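Local coordinates for protein ribulose-bisphosphate carboxylase (Alicyclobacillus acidocaldarius subsp. acidocaldarius, PDB 4NAS) that belongs to the ribulose-bisphosphate carboxylase large-chain family, pairing an N-terminal domain with a TIM-barrel domain that carries a carboxylated lysine and binds calcium, at residues P346-Y349 against Q350-V354. Residues are numbered along the deposited sequence; the frame is centred on the assembly and turned at random.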
# COMPACT_ATOMS: atom_id res chain seq x y z
N PRO B 346 -15.60 -2.18 31.74
CA PRO B 346 -14.62 -2.40 32.82
C PRO B 346 -13.39 -3.18 32.36
O PRO B 346 -12.29 -2.90 32.82
CB PRO B 346 -15.40 -3.23 33.84
CG PRO B 346 -16.83 -2.90 33.58
CD PRO B 346 -16.91 -2.75 32.09
N ARG B 347 -13.58 -4.16 31.49
CA ARG B 347 -12.45 -4.90 30.93
C ARG B 347 -11.61 -3.96 30.11
O ARG B 347 -10.37 -4.03 30.14
CB ARG B 347 -12.93 -6.08 30.07
CG ARG B 347 -11.81 -6.83 29.35
CD ARG B 347 -10.67 -7.27 30.29
NE ARG B 347 -11.01 -8.49 31.03
CZ ARG B 347 -10.86 -9.71 30.53
NH1 ARG B 347 -11.20 -10.77 31.26
NH2 ARG B 347 -10.38 -9.88 29.30
N LEU B 348 -12.26 -3.07 29.37
CA LEU B 348 -11.52 -2.11 28.56
C LEU B 348 -10.70 -1.14 29.41
O LEU B 348 -9.60 -0.76 29.02
CB LEU B 348 -12.45 -1.38 27.57
CG LEU B 348 -12.92 -2.30 26.44
CD1 LEU B 348 -14.06 -1.68 25.63
CD2 LEU B 348 -11.74 -2.69 25.51
N TYR B 349 -11.21 -0.76 30.58
CA TYR B 349 -10.43 0.05 31.51
C TYR B 349 -9.17 -0.69 31.93
O TYR B 349 -8.09 -0.11 32.07
CB TYR B 349 -11.25 0.37 32.75
CG TYR B 349 -11.98 1.69 32.73
CD1 TYR B 349 -13.26 1.79 32.17
CD2 TYR B 349 -11.43 2.83 33.32
CE1 TYR B 349 -13.95 2.98 32.19
CE2 TYR B 349 -12.13 4.04 33.34
CZ TYR B 349 -13.39 4.10 32.76
OH TYR B 349 -14.10 5.28 32.75
N GLN B 350 -9.30 -1.99 32.15
CA GLN B 350 -8.18 -2.80 32.60
C GLN B 350 -7.15 -2.99 31.50
O GLN B 350 -5.96 -2.88 31.75
CB GLN B 350 -8.68 -4.13 33.14
CG GLN B 350 -9.43 -3.97 34.44
CD GLN B 350 -10.08 -5.24 34.88
OE1 GLN B 350 -10.36 -6.12 34.06
NE2 GLN B 350 -10.32 -5.36 36.17
N ASP B 351 -7.62 -3.22 30.27
CA ASP B 351 -6.74 -3.37 29.11
C ASP B 351 -6.01 -2.07 28.72
O ASP B 351 -4.81 -2.10 28.42
CB ASP B 351 -7.52 -3.86 27.88
CG ASP B 351 -7.90 -5.34 27.96
OD1 ASP B 351 -7.51 -6.01 28.92
OD2 ASP B 351 -8.59 -5.82 27.04
N PHE B 352 -6.71 -0.95 28.72
CA PHE B 352 -6.12 0.27 28.14
C PHE B 352 -5.97 1.47 29.09
O PHE B 352 -5.23 2.40 28.79
CB PHE B 352 -6.90 0.70 26.90
CG PHE B 352 -6.93 -0.33 25.80
CD1 PHE B 352 -5.93 -0.40 24.86
CD2 PHE B 352 -8.00 -1.22 25.71
CE1 PHE B 352 -5.96 -1.35 23.85
CE2 PHE B 352 -8.04 -2.17 24.70
CZ PHE B 352 -7.02 -2.24 23.76
N GLY B 353 -6.67 1.45 30.22
CA GLY B 353 -6.69 2.60 31.10
C GLY B 353 -7.69 3.64 30.60
O GLY B 353 -8.55 3.31 29.78
N VAL B 354 -7.58 4.88 31.08
CA VAL B 354 -8.52 5.92 30.66
C VAL B 354 -8.23 6.48 29.25
O VAL B 354 -9.14 7.00 28.60
CB VAL B 354 -8.62 7.09 31.66
CG1 VAL B 354 -9.14 6.61 33.02
CG2 VAL B 354 -7.28 7.77 31.83
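The phenyl ring of F352 receives L348 from one turn earlier along its CD2-CE2 side: the methyl CD2 of L348 lies 3.8 Å from CE2 of F352, while the carbonyl oxygen of L348 sits at the ring edge, near its plane. The two side chains run side by side, since each has CG beside its own backbone N. Farther round the helix, the Y349 ring meets V354 obliquely, its CE2 4.0 Å from CG1 of V354, a looser touch reaching past the helix end. The guanidinium of R347 and the amide of Q350 are turned only 26° apart, but NE of R347 and OE1 of Q350 remain 3.9 Å from each other. R347 bends at chi2 and chi3 and lays its CD 3.7 Å from OD1 of D351. Their charged groups do not touch directly; instead R347 NH2 and D351 OD2 both hydrogen-bond to the hydroxyl of Y306, which bridges them.

L348 with F352, R347 with D351 and the backbone bonds illustrate i to i+4 spacing at the C-terminal end of an alpha helix; R347 and Q350 are three residues apart, Y349 and V354 five. D351 N binds the carbonyl O of R347 at 2.9 Å, and F352 N does the same with that of L348. In the last turn G353 N still reaches Y349 O at 2.8 Å, but from above the carbonyl plane, and the N-H...O angle is only 137°, well short of straight. G353 then leaves the helix with positive phi, 81°; at these backbone angles a side chain would press on the carbonyl oxygen of F352, and glycine has none.

Helix 345-352 belongs to the catalytic, TIM-barrel domain, following strand 333-337 and leading into strand 357-359. F352 packs on P334 and P336 of the former, whereas P346 and Y349 lean on helix 371-386.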